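Local coordinates for type 4 fimbrial biogenesis protein PilY1 (Pseudomonas aeruginosa, PDB 3HX6), which primes type IV pilus assembly, supports twitching motility and adhesion to host cells, and appears to regulate pilus retraction through calcium binding and release, at residues E106-I111 and A175-L180; V335-R340 and G370-Q375; L399-T404 and R410-A415. The protein carries 3 engineered substitutions. One frame throughout, in Å; residues are numbered along the deposited sequence.

Contact 1. Residues E106-I111 and A175-L180; sequences ETFAFI and ANIKLL
Ile177 and Leu179 each meet a phenylalanine, Phe108 and Phe110, where two neighbouring four-stranded antiparallel sheets of the beta-propeller in this C-terminal domain of PilY1 come together. Strands 108-110 and 178-184 are each outermost in their sheet. They share no backbone pairing here, with CA atoms of Phe108 and Ile177 8.4 Å apart, and between these two segments the contact is made by apolar side chains at the protein surface. Ile177 comes first along 175-180, from the opposite direction to Phe108, laying its CD1 methyl over one face of the ring. This is a CH-pi contact, 3.7 Å from the ring centroid and only 20° off the normal. The CG2 branch of the same side chain reaches the far end of the ring, 3.8 Å from Phe108 CZ. Val171 and Tyr89 also touch Ile177. Two residues on, Leu179 meets Phe110 at roughly a right angle. Phe110 in turn meets the ring of Phe167 and touches Leu169, a residue on which Leu179 also rests. In Leu179, chi1 (170°) carries CG toward Phe110 and chi2 (58°) turns CD1 to it, so that this methyl touches CZ of the Phe110 ring at 3.9 Å.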
# COMPACT_ATOMS: atom_id res chain seq x y z
N GLU A 106 -6.57 26.40 7.56
CA GLU A 106 -5.54 26.83 8.49
C GLU A 106 -5.89 26.33 9.88
O GLU A 106 -6.85 26.79 10.49
CB GLU A 106 -5.43 28.36 8.50
CG GLU A 106 -4.29 28.89 9.35
CD GLU A 106 -2.92 28.57 8.76
OE1 GLU A 106 -2.66 27.39 8.48
OE2 GLU A 106 -2.12 29.51 8.58
N THR A 107 -5.10 25.39 10.38
CA THR A 107 -5.34 24.81 11.70
C THR A 107 -4.43 25.35 12.78
O THR A 107 -4.87 25.71 13.87
CB THR A 107 -5.16 23.28 11.67
OG1 THR A 107 -5.99 22.71 10.64
CG2 THR A 107 -5.54 22.67 13.01
N PHE A 108 -3.14 25.41 12.48
CA PHE A 108 -2.16 25.87 13.45
C PHE A 108 -1.08 26.73 12.81
O PHE A 108 -0.89 26.70 11.59
CB PHE A 108 -1.54 24.65 14.15
CG PHE A 108 -0.44 24.98 15.12
CD1 PHE A 108 0.89 25.01 14.70
CD2 PHE A 108 -0.73 25.25 16.45
CE1 PHE A 108 1.91 25.30 15.60
CE2 PHE A 108 0.28 25.54 17.36
CZ PHE A 108 1.61 25.56 16.93
N ALA A 109 -0.41 27.51 13.63
CA ALA A 109 0.66 28.38 13.17
C ALA A 109 1.64 28.57 14.32
O ALA A 109 1.24 28.91 15.43
CB ALA A 109 0.10 29.72 12.72
N PHE A 110 2.92 28.34 14.05
CA PHE A 110 3.92 28.51 15.08
C PHE A 110 4.84 29.67 14.73
O PHE A 110 5.17 29.90 13.57
CB PHE A 110 4.74 27.23 15.27
CG PHE A 110 5.78 27.33 16.33
CD1 PHE A 110 7.12 27.48 16.00
CD2 PHE A 110 5.42 27.33 17.68
CE1 PHE A 110 8.09 27.62 16.99
CE2 PHE A 110 6.38 27.48 18.67
CZ PHE A 110 7.72 27.63 18.33
N ILE A 111 5.25 30.42 15.75
CA ILE A 111 6.13 31.56 15.54
C ILE A 111 7.27 31.55 16.54
O ILE A 111 7.07 31.83 17.72
CB ILE A 111 5.36 32.89 15.64
CG1 ILE A 111 4.33 32.97 14.50
CG2 ILE A 111 6.33 34.07 15.57
CD1 ILE A 111 3.42 34.17 14.57
N ALA A 175 -5.08 19.04 18.06
CA ALA A 175 -5.92 19.97 18.79
C ALA A 175 -5.18 20.53 20.00
O ALA A 175 -5.65 21.45 20.66
CB ALA A 175 -7.20 19.27 19.24
N ASN A 176 -4.01 19.97 20.29
CA ASN A 176 -3.23 20.43 21.42
C ASN A 176 -1.74 20.30 21.18
O ASN A 176 -1.07 19.45 21.78
CB ASN A 176 -3.63 19.68 22.69
CG ASN A 176 -2.93 20.21 23.92
OD1 ASN A 176 -2.98 21.40 24.22
ND2 ASN A 176 -2.28 19.31 24.66
N ILE A 177 -1.22 21.14 20.30
CA ILE A 177 0.20 21.15 19.96
C ILE A 177 0.96 21.88 21.05
O ILE A 177 0.56 22.97 21.48
CB ILE A 177 0.42 21.86 18.61
CG1 ILE A 177 -0.29 21.07 17.51
CG2 ILE A 177 1.91 22.00 18.32
CD1 ILE A 177 -0.21 21.70 16.15
N LYS A 178 2.06 21.29 21.51
CA LYS A 178 2.87 21.89 22.56
C LYS A 178 4.30 22.18 22.10
O LYS A 178 4.81 21.53 21.19
CB LYS A 178 2.92 20.97 23.78
CG LYS A 178 1.57 20.65 24.38
CD LYS A 178 1.72 19.87 25.68
CE LYS A 178 0.38 19.70 26.38
NZ LYS A 178 0.51 18.97 27.67
N LEU A 179 4.92 23.16 22.74
CA LEU A 179 6.30 23.53 22.43
C LEU A 179 7.21 22.75 23.37
O LEU A 179 7.20 22.98 24.58
CB LEU A 179 6.52 25.03 22.64
CG LEU A 179 7.98 25.48 22.59
CD1 LEU A 179 8.58 25.11 21.24
CD2 LEU A 179 8.06 26.99 22.82
N LEU A 180 8.00 21.83 22.82
CA LEU A 180 8.91 21.03 23.63
C LEU A 180 10.15 21.83 23.99
O LEU A 180 10.55 21.88 25.15
CB LEU A 180 9.32 19.76 22.88
CG LEU A 180 8.19 18.74 22.67
CD1 LEU A 180 8.65 17.64 21.73
CD2 LEU A 180 7.77 18.17 24.02

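Contact 2. Residues V335-R340 and G370-Q375; sequences VRHPTR and GIWDQQ
His337 lies on Trp372 in an offset stack, its ring 3.8 Å, centroid to centroid, from the six-membered ring of the indole, with the planes 15° apart. CD2 of His337 makes the shortest approach, 3.3 Å from Trp372 CE2 at the fusion of the two indole rings. The imidazole spans both, with His337 CG 3.6 Å from Trp372 NE1 and His337 NE2 3.6 Å from Trp372 CD2. Thr339 adds a lesser contact, its OG1 lying 3.9 Å from Trp372 CZ2. Beyond the pair, Pro338 CD lies against the opposite face of the imidazole, toward its rim, and Gln374 CG over the centre of the opposite indole face. Trp422 meets both rings edge-to-face.

His337 CG is anti to the backbone N (chi1 -169°), which carries the ring out to the indole. A type I beta turn from His337 to Arg340 holds it there: Thr339 N gives a nearly straight bond to His337 ND1 (3.1 Å, 172°), whereas the 2.8 Å approach of His337 ND1 to Thr339 OG1 is a weak, strongly bent bond. Trp372 NE1 is bonded to the backbone O of Lys341. The straight bond suggests that ND1 acts as acceptor; a neutral imidazole would then carry its proton on NE2, with that N-H in the ring plane, roughly parallel to the indole, while the two rings meet through their pi faces.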
# COMPACT_ATOMS: atom_id res chain seq x y z
N VAL A 335 23.59 1.30 1.46
CA VAL A 335 23.15 0.05 0.85
C VAL A 335 24.19 -1.01 1.22
O VAL A 335 25.39 -0.77 1.09
CB VAL A 335 23.06 0.15 -0.70
CG1 VAL A 335 22.56 -1.15 -1.28
CG2 VAL A 335 22.11 1.29 -1.09
N ARG A 336 23.73 -2.16 1.70
CA ARG A 336 24.66 -3.23 2.07
C ARG A 336 25.49 -3.62 0.84
O ARG A 336 24.95 -3.80 -0.25
CB ARG A 336 23.91 -4.46 2.58
CG ARG A 336 24.83 -5.48 3.25
CD ARG A 336 24.12 -6.80 3.54
NE ARG A 336 23.09 -6.69 4.57
CZ ARG A 336 23.32 -6.58 5.87
NH1 ARG A 336 24.57 -6.56 6.33
NH2 ARG A 336 22.31 -6.50 6.72
N HIS A 337 26.80 -3.74 1.02
CA HIS A 337 27.66 -4.12 -0.09
C HIS A 337 27.26 -5.51 -0.61
O HIS A 337 26.80 -6.36 0.16
CB HIS A 337 29.11 -4.11 0.38
CG HIS A 337 30.10 -4.23 -0.73
ND1 HIS A 337 30.45 -5.44 -1.30
CD2 HIS A 337 30.82 -3.29 -1.39
CE1 HIS A 337 31.33 -5.23 -2.26
NE2 HIS A 337 31.57 -3.94 -2.34
N PRO A 338 27.42 -5.75 -1.92
CA PRO A 338 27.07 -7.04 -2.52
C PRO A 338 27.71 -8.26 -1.84
O PRO A 338 27.13 -9.33 -1.82
CB PRO A 338 27.53 -6.89 -3.97
CG PRO A 338 27.30 -5.44 -4.23
CD PRO A 338 27.80 -4.78 -2.96
N THR A 339 28.91 -8.08 -1.30
CA THR A 339 29.62 -9.17 -0.63
C THR A 339 29.12 -9.37 0.79
O THR A 339 29.53 -10.31 1.48
CB THR A 339 31.14 -8.90 -0.55
OG1 THR A 339 31.36 -7.69 0.19
CG2 THR A 339 31.74 -8.78 -1.94
N ARG A 340 28.25 -8.47 1.23
CA ARG A 340 27.68 -8.50 2.57
C ARG A 340 28.67 -8.01 3.62
O ARG A 340 28.38 -8.05 4.82
CB ARG A 340 27.17 -9.90 2.93
CG ARG A 340 25.95 -10.31 2.12
CD ARG A 340 25.21 -11.47 2.77
NE ARG A 340 24.46 -11.05 3.95
CZ ARG A 340 23.35 -10.32 3.92
NH1 ARG A 340 22.85 -9.91 2.75
NH2 ARG A 340 22.73 -9.98 5.04
N GLY A 370 29.56 6.72 -4.43
CA GLY A 370 29.21 5.48 -3.77
C GLY A 370 30.52 5.00 -3.17
O GLY A 370 31.37 4.48 -3.89
N ILE A 371 30.69 5.17 -1.86
CA ILE A 371 31.92 4.78 -1.19
C ILE A 371 31.76 3.57 -0.27
O ILE A 371 30.86 3.50 0.55
CB ILE A 371 32.49 5.94 -0.34
CG1 ILE A 371 32.72 7.17 -1.22
CG2 ILE A 371 33.79 5.50 0.34
CD1 ILE A 371 33.71 6.95 -2.34
N TRP A 372 32.67 2.61 -0.39
CA TRP A 372 32.60 1.41 0.42
C TRP A 372 33.14 1.61 1.83
O TRP A 372 34.31 1.90 2.02
CB TRP A 372 33.38 0.28 -0.25
CG TRP A 372 33.19 -1.07 0.36
CD1 TRP A 372 32.32 -1.41 1.36
CD2 TRP A 372 33.84 -2.28 -0.04
NE1 TRP A 372 32.39 -2.76 1.60
CE2 TRP A 372 33.31 -3.32 0.75
CE3 TRP A 372 34.82 -2.59 -1.00
CZ2 TRP A 372 33.72 -4.66 0.62
CZ3 TRP A 372 35.23 -3.92 -1.13
CH2 TRP A 372 34.68 -4.93 -0.32
N ASP A 373 32.27 1.48 2.83
CA ASP A 373 32.69 1.56 4.22
C ASP A 373 32.76 0.08 4.61
O ASP A 373 31.73 -0.56 4.74
CB ASP A 373 31.63 2.26 5.08
CG ASP A 373 32.07 2.40 6.53
OD1 ASP A 373 33.09 1.78 6.91
OD2 ASP A 373 31.39 3.12 7.30
N GLN A 374 33.97 -0.45 4.76
CA GLN A 374 34.13 -1.87 5.08
C GLN A 374 34.18 -2.19 6.57
O GLN A 374 34.31 -3.35 6.95
CB GLN A 374 35.40 -2.41 4.44
CG GLN A 374 35.61 -2.00 3.01
CD GLN A 374 36.77 -2.73 2.38
OE1 GLN A 374 37.44 -2.22 1.48
NE2 GLN A 374 37.01 -3.95 2.84
N GLN A 375 34.06 -1.17 7.41
CA GLN A 375 34.14 -1.36 8.86
C GLN A 375 32.84 -0.97 9.53
O GLN A 375 32.81 -0.04 10.33
CB GLN A 375 35.28 -0.51 9.41
CG GLN A 375 36.61 -0.75 8.71
CD GLN A 375 37.70 0.18 9.20
OE1 GLN A 375 37.74 1.36 8.84
NE2 GLN A 375 38.57 -0.34 10.05

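Contact 3. Residues L399-T404 and R410-A415; sequences LQADST and RTIRIA
From Leu399 with Ile414 to Ser403 with Arg410, the strands of a beta hairpin run antiparallel at 145° between their directions, alternating hydrogen-bonded and non-hydrogen-bonded pairs, firmly bonded except at the uneven Leu399-Ile414 pair, where Ile414 N to Leu399 O is short at 2.8 Å and the return bond, Leu399 N to Ile414 O, is weak at 3.4 Å.

On the face bearing Gln400 and Arg413, a non-hydrogen-bonded pair makes the main polar link. Arg413 is extended from CG to NE and presents its side to the amide, so that NE and NH2 both bond Gln400 OE1, each at 2.9 Å. OE1 lies in the guanidinium plane, and the amide and guanidinium are nearly coplanar, 25° apart. Further along this face Asp402 lies beside Thr411, with OD1 of Asp402 3.1 Å from the methyl CG2 of Thr411; the Thr411 hydroxyl instead bonds Glu523.

The other face is apolar around Leu399, Ala401, Ile412 and Ile414, and turns polar at Ser403 and Arg410. Leu399 and Ile414 point the same way, and their CD1 methyls meet at 3.4 Å, tighter than usual van der Waals contact. Ile412, with CG1 placed between backbone N and carbonyl carbon (chi1 58°), turns its CD1 toward Ala401 CB, 4.5 Å away. Tyr510 touches Leu399, Ala401, Ser403 and Ile414, while Arg410 heads off to Leu498 O and a salt bridge with Glu547.

Arg413 spends its remaining nitrogen, NH1, on Tyr481 and a salt bridge to Glu447, and makes a cation-pi contact with Trp479. With a carboxylate on NH1 and one amide oxygen clasped by NE and NH2, the rotation of the buried guanidinium is fixed, nearly in the plane of the Gln400 amide, and its positive charge is probably well compensated.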
# COMPACT_ATOMS: atom_id res chain seq x y z
N LEU A 399 23.51 10.17 -22.41
CA LEU A 399 22.54 10.62 -23.39
C LEU A 399 21.29 11.22 -22.78
O LEU A 399 20.77 10.73 -21.78
CB LEU A 399 22.17 9.42 -24.28
CG LEU A 399 21.23 9.55 -25.48
CD1 LEU A 399 19.80 9.78 -25.02
CD2 LEU A 399 21.71 10.67 -26.38
N GLN A 400 20.84 12.31 -23.38
CA GLN A 400 19.61 12.95 -22.98
C GLN A 400 18.80 12.98 -24.26
O GLN A 400 19.31 13.37 -25.30
CB GLN A 400 19.81 14.38 -22.49
CG GLN A 400 18.47 15.04 -22.16
CD GLN A 400 18.62 16.41 -21.54
OE1 GLN A 400 19.34 16.57 -20.55
NE2 GLN A 400 17.93 17.40 -22.09
N ALA A 401 17.55 12.55 -24.18
CA ALA A 401 16.72 12.55 -25.37
C ALA A 401 15.26 12.64 -25.00
O ALA A 401 14.88 12.43 -23.84
CB ALA A 401 16.97 11.29 -26.18
N ASP A 402 14.46 12.99 -25.99
CA ASP A 402 13.02 13.09 -25.84
C ASP A 402 12.50 11.84 -26.50
O ASP A 402 12.88 11.51 -27.63
CB ASP A 402 12.50 14.34 -26.55
CG ASP A 402 12.67 15.59 -25.72
OD1 ASP A 402 13.64 15.68 -24.95
OD2 ASP A 402 11.82 16.50 -25.84
N SER A 403 11.63 11.12 -25.80
CA SER A 403 11.07 9.90 -26.34
C SER A 403 9.65 9.73 -25.82
O SER A 403 9.18 10.52 -24.99
CB SER A 403 11.93 8.70 -25.92
OG SER A 403 11.42 7.49 -26.45
N THR A 404 8.96 8.71 -26.32
CA THR A 404 7.60 8.44 -25.91
C THR A 404 7.53 7.02 -25.38
O THR A 404 8.06 6.09 -25.99
CB THR A 404 6.63 8.62 -27.10
OG1 THR A 404 6.81 9.94 -27.64
CG2 THR A 404 5.19 8.46 -26.66
N ARG A 410 8.41 12.04 -22.61
CA ARG A 410 9.27 12.47 -21.51
C ARG A 410 10.67 12.74 -22.03
O ARG A 410 11.06 12.25 -23.09
CB ARG A 410 9.38 11.39 -20.43
CG ARG A 410 8.09 10.98 -19.75
CD ARG A 410 8.37 9.91 -18.70
NE ARG A 410 7.15 9.36 -18.14
CZ ARG A 410 6.40 9.96 -17.22
NH1 ARG A 410 6.76 11.15 -16.75
NH2 ARG A 410 5.29 9.38 -16.78
N THR A 411 11.43 13.54 -21.28
CA THR A 411 12.82 13.79 -21.65
C THR A 411 13.56 12.91 -20.64
O THR A 411 13.36 13.01 -19.43
CB THR A 411 13.23 15.27 -21.47
OG1 THR A 411 13.21 15.62 -20.08
CG2 THR A 411 12.27 16.18 -22.22
N ILE A 412 14.40 12.02 -21.16
CA ILE A 412 15.12 11.09 -20.30
C ILE A 412 16.62 11.16 -20.47
O ILE A 412 17.14 11.83 -21.37
CB ILE A 412 14.64 9.64 -20.58
CG1 ILE A 412 14.86 9.28 -22.05
CG2 ILE A 412 13.16 9.52 -20.28
CD1 ILE A 412 16.28 8.97 -22.44
N ARG A 413 17.31 10.46 -19.59
CA ARG A 413 18.75 10.38 -19.65
C ARG A 413 19.14 8.93 -19.46
O ARG A 413 18.46 8.19 -18.74
CB ARG A 413 19.39 11.26 -18.58
CG ARG A 413 19.38 12.73 -18.93
CD ARG A 413 20.02 13.60 -17.85
NE ARG A 413 20.00 15.01 -18.24
CZ ARG A 413 20.37 16.01 -17.44
NH1 ARG A 413 20.77 15.75 -16.20
NH2 ARG A 413 20.33 17.26 -17.88
N ILE A 414 20.21 8.52 -20.13
CA ILE A 414 20.70 7.16 -20.02
C ILE A 414 22.09 7.23 -19.41
O ILE A 414 22.91 8.06 -19.80
CB ILE A 414 20.78 6.45 -21.40
CG1 ILE A 414 19.36 6.18 -21.91
CG2 ILE A 414 21.55 5.14 -21.29
CD1 ILE A 414 18.95 7.13 -23.01
N ALA A 415 22.34 6.35 -18.45
CA ALA A 415 23.63 6.31 -17.78
C ALA A 415 24.42 5.11 -18.26
O ALA A 415 23.85 4.15 -18.78
CB ALA A 415 23.42 6.22 -16.27

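How the contacts relate
The three contacts follow one another along the chain without touching. Contact 1 joins two four-stranded sheets of the propeller and lies on the opposite side of the chain's centre from contact 2, their centres about 42 Å apart. Contacts 2 and 3 both belong to the large mixed sheet: strand 367-373 of contact 2 is followed in the chain by strand 392-405 of contact 3, and strand 433-437 lies between them in the sheet. Their nearest atoms are still about 13 Å apart. Contact 3 is about 45 Å from contact 1, centre to centre. All three lie away from the calcium site formed by Asp258, Asn260, Asp262, Val264 and Asp266.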